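Local coordinates for fibronectin type III domain-containing protein (Simiduia agarivorans, PDB 6P2K) that probably hydrolyses xyloglucan or related beta-glucans as a member of glycoside hydrolase family 74, and binds zinc ions, at residues D452-W457 against A522-F527; T461-A466 against E537-A542. All coordinates share one frame; numbering follows the deposited sequence.

Interaction 1 (D452-W457 against A522-F527); sequences DIADAW and AKVFMF. With PE3 (3,6,9,12,15,18,21,24,27,30,33,36,39-tridecaoxahentetracontane-1,41-diol), chain V.
With chi1 of Val-524 at -173°, CG1 stands anti to the backbone N while CG2 is swung back beside that nitrogen, and it is CG2 that reaches Ala-454 on strand 447-456 of the preceding blade. The torsion of Asp-455 matters in another way: its CG is also anti to the backbone N (chi1 164°), and OD1 of the carboxylate, which has a weak hydrogen bond from Gly-458 N, comes near the polyether PE3. The apolar touch is a single pair of methyls, Ala-454 CB against Val-524 CG2 at 4.0 Å, an ordinary van der Waals separation. At Ala-522 the contact passes from side chain to main chain. Ala-522 CA lies 3.4 Å from the carbonyl oxygen Asp-455 O, with an angle of 134° at the hydrogen, a bent CA-H...O contact; Ala-522 CB is just as close to that oxygen. The pair illustrates how neighbouring sheets can meet through methyl packing and a CA-H...O contact, without a conventional hydrogen bond between 452-457 and 522-527. Outside these pairs, Asp-452 spans the two sheets through OD2, which accepts from Val-516 N, while its OD1 is held locally by Ile-453 N at 2.8 Å. PE3 runs past the 452-457 side, with its C39 3.6 Å from Ala-454 O and its C42 3.9 Å from Asp-455 OD1. Beyond the strand end, Trp-457 makes a cation-pi contact with Arg-548 and an edge-to-face contact with Tyr-545, both of the second subunit. Within its own sheet, Ala-454 on the edge strand 447-456 is backbone-bonded to Thr-461 of strand 459-467; in the next sheet Val-524 pairs with Val-536 of strand 532-536, so the contact lies where two propeller blades meet.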
# COMPACT_ATOMS: atom_id res chain seq x y z
N ASP B 452 -26.39 -2.44 -16.13
CA ASP B 452 -25.93 -3.61 -16.88
C ASP B 452 -24.56 -4.00 -16.35
O ASP B 452 -23.97 -3.31 -15.53
CB ASP B 452 -25.89 -3.33 -18.39
CG ASP B 452 -26.18 -4.57 -19.23
OD1 ASP B 452 -26.06 -5.70 -18.70
OD2 ASP B 452 -26.53 -4.42 -20.42
N ILE B 453 -24.06 -5.14 -16.84
CA ILE B 453 -22.74 -5.65 -16.45
C ILE B 453 -21.86 -5.69 -17.68
O ILE B 453 -22.19 -6.35 -18.68
CB ILE B 453 -22.83 -7.05 -15.81
CG1 ILE B 453 -23.90 -7.09 -14.71
CG2 ILE B 453 -21.47 -7.47 -15.26
CD1 ILE B 453 -23.57 -6.25 -13.49
N ALA B 454 -20.72 -5.00 -17.62
CA ALA B 454 -19.75 -4.94 -18.70
C ALA B 454 -18.49 -5.71 -18.31
O ALA B 454 -18.45 -6.44 -17.31
CB ALA B 454 -19.43 -3.48 -19.04
N ASP B 455 -17.43 -5.54 -19.11
CA ASP B 455 -16.19 -6.30 -18.94
C ASP B 455 -15.00 -5.36 -19.14
O ASP B 455 -14.77 -4.89 -20.26
CB ASP B 455 -16.13 -7.47 -19.92
CG ASP B 455 -14.74 -8.03 -20.06
OD1 ASP B 455 -14.15 -8.40 -19.03
OD2 ASP B 455 -14.23 -8.11 -21.20
N ALA B 456 -14.25 -5.10 -18.08
CA ALA B 456 -13.09 -4.21 -18.12
C ALA B 456 -11.83 -5.04 -17.90
O ALA B 456 -11.45 -5.33 -16.76
CB ALA B 456 -13.21 -3.10 -17.08
N TRP B 457 -11.17 -5.42 -19.00
CA TRP B 457 -9.95 -6.22 -18.96
C TRP B 457 -10.16 -7.51 -18.16
O TRP B 457 -9.29 -7.94 -17.40
CB TRP B 457 -8.77 -5.43 -18.38
CG TRP B 457 -8.50 -4.10 -19.02
CD1 TRP B 457 -8.41 -2.89 -18.38
CD2 TRP B 457 -8.25 -3.83 -20.41
NE1 TRP B 457 -8.12 -1.90 -19.27
CE2 TRP B 457 -8.03 -2.44 -20.53
CE3 TRP B 457 -8.20 -4.62 -21.56
CZ2 TRP B 457 -7.76 -1.83 -21.75
CZ3 TRP B 457 -7.93 -4.01 -22.78
CH2 TRP B 457 -7.71 -2.63 -22.86
N ALA B 522 -17.00 -5.64 -23.52
CA ALA B 522 -16.27 -4.41 -23.23
C ALA B 522 -16.91 -3.19 -23.88
O ALA B 522 -16.61 -2.06 -23.49
CB ALA B 522 -14.81 -4.53 -23.69
N LYS B 523 -17.81 -3.41 -24.84
CA LYS B 523 -18.43 -2.33 -25.61
C LYS B 523 -19.80 -2.02 -25.01
O LYS B 523 -20.61 -2.93 -24.79
CB LYS B 523 -18.57 -2.74 -27.08
CG LYS B 523 -19.36 -1.78 -27.94
CD LYS B 523 -19.16 -2.10 -29.43
CE LYS B 523 -17.71 -1.91 -29.84
NZ LYS B 523 -17.47 -2.28 -31.27
N VAL B 524 -20.06 -0.73 -24.76
CA VAL B 524 -21.28 -0.29 -24.09
C VAL B 524 -21.96 0.77 -24.94
O VAL B 524 -21.31 1.72 -25.40
CB VAL B 524 -20.98 0.27 -22.68
CG1 VAL B 524 -22.29 0.56 -21.95
CG2 VAL B 524 -20.12 -0.71 -21.88
N PHE B 525 -23.27 0.62 -25.15
CA PHE B 525 -24.09 1.58 -25.88
C PHE B 525 -24.96 2.37 -24.90
O PHE B 525 -25.36 1.86 -23.85
CB PHE B 525 -25.00 0.89 -26.90
CG PHE B 525 -24.26 0.18 -28.00
CD1 PHE B 525 -23.89 0.85 -29.15
CD2 PHE B 525 -23.97 -1.17 -27.89
CE1 PHE B 525 -23.22 0.19 -30.17
CE2 PHE B 525 -23.30 -1.84 -28.90
CZ PHE B 525 -22.93 -1.16 -30.04
N MET B 526 -25.28 3.61 -25.28
CA MET B 526 -26.17 4.45 -24.49
C MET B 526 -26.82 5.48 -25.40
O MET B 526 -26.19 5.95 -26.35
CB MET B 526 -25.42 5.13 -23.34
CG MET B 526 -24.30 6.07 -23.80
SD MET B 526 -22.79 5.92 -22.82
CE MET B 526 -22.22 4.29 -23.31
N PHE B 527 -28.07 5.83 -25.10
CA PHE B 527 -28.80 6.83 -25.87
C PHE B 527 -29.11 8.01 -24.97
O PHE B 527 -29.87 7.87 -24.00
CB PHE B 527 -30.09 6.25 -26.48
CG PHE B 527 -30.58 7.01 -27.68
CD1 PHE B 527 -31.07 8.31 -27.56
CD2 PHE B 527 -30.55 6.44 -28.94
CE1 PHE B 527 -31.51 9.01 -28.67
CE2 PHE B 527 -30.99 7.13 -30.06
CZ PHE B 527 -31.48 8.42 -29.93
O43 PE3 V . -15.49 -11.18 -16.54
C42 PE3 V . -16.46 -11.17 -17.60
C41 PE3 V . -17.70 -10.38 -17.17
O40 PE3 V . -18.63 -10.41 -18.26
C39 PE3 V . -19.83 -9.71 -17.93
C38 PE3 V . -20.77 -9.78 -19.12
O37 PE3 V . -21.08 -11.15 -19.43

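Interaction 2 (T461-A466 against E537-A542); sequences TVVAQA and EDIGRA
Asp-538 OD1, on the residue just ahead of the contact-making Ile-539, receives two backbone N-H groups at the start of helix 539-547. The sounder bond comes from Arg-541 N, at 3.1 Å and 155°, reaching the oxygen from above the carboxylate plane; Gly-540 N, 2.9 Å from the same OD1, adds only a weak, strongly bent one. Asp-538 is thus the N-cap, occupying amide hydrogens that have no earlier helical carbonyl to bond, while its own carbonyl O accepts from Ala-542 N at 3.2 Å. Ile-539 extends from this capped first turn. Its side chain is fully stretched, with CG1 anti to the backbone N (chi1 -172°), and delivers its terminal methyl to strand 459-467. There CD1 lies 3.5 Å from Val-463 CG1, a close methyl contact in which the two side chains cross obliquely. The same CD1 has a looser neighbour in Thr-461 CG2, at 4.3 Å; the hydroxyl of Thr-461 is engaged separately, with Val-459 O. Ile-539 also touches Leu-496 on strand 493-496, so its apolar surface serves more than one strand of that sheet. The arrangement is a capped helix, inserted between strands 532-536 and 555-559 of one beta-propeller blade, that sets Ile-539 of its first turn against the blade before it.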
# COMPACT_ATOMS: atom_id res chain seq x y z
N THR B 461 -17.93 -5.48 -14.55
CA THR B 461 -18.04 -4.08 -14.18
C THR B 461 -19.48 -3.61 -14.38
O THR B 461 -19.99 -3.65 -15.50
CB THR B 461 -17.09 -3.22 -15.01
OG1 THR B 461 -15.75 -3.70 -14.84
CG2 THR B 461 -17.16 -1.75 -14.59
N VAL B 462 -20.11 -3.17 -13.29
CA VAL B 462 -21.44 -2.58 -13.38
C VAL B 462 -21.35 -1.27 -14.14
O VAL B 462 -20.43 -0.47 -13.93
CB VAL B 462 -22.02 -2.35 -11.97
CG1 VAL B 462 -23.54 -2.23 -12.03
CG2 VAL B 462 -21.59 -3.46 -11.02
N VAL B 463 -22.31 -1.04 -15.04
CA VAL B 463 -22.49 0.26 -15.69
C VAL B 463 -23.90 0.74 -15.37
O VAL B 463 -24.83 -0.06 -15.29
CB VAL B 463 -22.26 0.19 -17.21
CG1 VAL B 463 -20.85 -0.24 -17.52
CG2 VAL B 463 -23.27 -0.74 -17.88
N ALA B 464 -24.04 2.05 -15.17
CA ALA B 464 -25.32 2.59 -14.74
C ALA B 464 -25.51 4.01 -15.26
O ALA B 464 -24.57 4.80 -15.30
CB ALA B 464 -25.45 2.58 -13.21
N GLN B 465 -26.75 4.31 -15.66
CA GLN B 465 -27.21 5.68 -15.75
C GLN B 465 -27.65 6.11 -14.35
O GLN B 465 -28.57 5.52 -13.78
CB GLN B 465 -28.36 5.78 -16.75
CG GLN B 465 -29.39 6.87 -16.48
CD GLN B 465 -28.80 8.27 -16.60
OE1 GLN B 465 -27.87 8.50 -17.37
NE2 GLN B 465 -29.34 9.20 -15.82
N ALA B 466 -26.96 7.10 -13.78
CA ALA B 466 -27.21 7.49 -12.39
C ALA B 466 -27.07 8.99 -12.25
O ALA B 466 -26.05 9.56 -12.64
CB ALA B 466 -26.24 6.78 -11.44
N GLU B 537 -16.27 2.26 -26.75
CA GLU B 537 -15.73 1.16 -27.54
C GLU B 537 -15.13 0.07 -26.65
O GLU B 537 -15.33 -1.12 -26.90
CB GLU B 537 -14.69 1.69 -28.52
CG GLU B 537 -13.93 0.62 -29.28
CD GLU B 537 -14.68 0.14 -30.50
OE1 GLU B 537 -14.52 -1.05 -30.88
OE2 GLU B 537 -15.43 0.95 -31.09
N ASP B 538 -14.39 0.47 -25.62
CA ASP B 538 -13.78 -0.47 -24.69
C ASP B 538 -13.78 0.18 -23.32
O ASP B 538 -13.06 1.16 -23.10
CB ASP B 538 -12.37 -0.84 -25.13
CG ASP B 538 -11.76 -1.96 -24.30
OD1 ASP B 538 -11.73 -1.85 -23.06
OD2 ASP B 538 -11.31 -2.97 -24.90
N ILE B 539 -14.58 -0.35 -22.39
CA ILE B 539 -14.71 0.29 -21.09
C ILE B 539 -13.45 0.12 -20.25
O ILE B 539 -13.18 0.95 -19.38
CB ILE B 539 -15.95 -0.25 -20.35
CG1 ILE B 539 -16.19 0.56 -19.08
CG2 ILE B 539 -15.79 -1.74 -20.05
CD1 ILE B 539 -17.46 0.20 -18.36
N GLY B 540 -12.65 -0.92 -20.51
CA GLY B 540 -11.36 -1.02 -19.84
C GLY B 540 -10.44 0.13 -20.19
O GLY B 540 -9.78 0.71 -19.32
N ARG B 541 -10.39 0.49 -21.48
CA ARG B 541 -9.57 1.63 -21.90
C ARG B 541 -10.08 2.92 -21.28
O ARG B 541 -9.29 3.77 -20.85
CB ARG B 541 -9.57 1.72 -23.43
CG ARG B 541 -8.67 2.78 -24.00
CD ARG B 541 -8.46 2.56 -25.49
NE ARG B 541 -7.45 3.46 -26.04
CZ ARG B 541 -7.69 4.37 -26.97
NH1 ARG B 541 -8.91 4.52 -27.46
NH2 ARG B 541 -6.70 5.14 -27.42
N ALA B 542 -11.40 3.10 -21.23
CA ALA B 542 -11.96 4.28 -20.58
C ALA B 542 -11.58 4.33 -19.11
O ALA B 542 -11.32 5.41 -18.56
CB ALA B 542 -13.48 4.31 -20.74

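Followed from the N terminus, the chain runs through 452-457, turns back as the hairpin partner 461-466, then completes that four-stranded sheet before entering the next. Interaction 1 closes a loop of 64 residues when 522-527 arrives, and interaction 2 closes one of 70 residues at 537-542. The four segments alternate along the sequence, so the loops cross rather than nest. The centres of the two contacts are about 5 Å apart, and the two first segments are joined directly as adjacent strands of one hairpin, with a probable backbone hydrogen bond between Asp-452 O and Val-463 N. Together they tie one antiparallel blade to both a strand and the inserted helix of its successor.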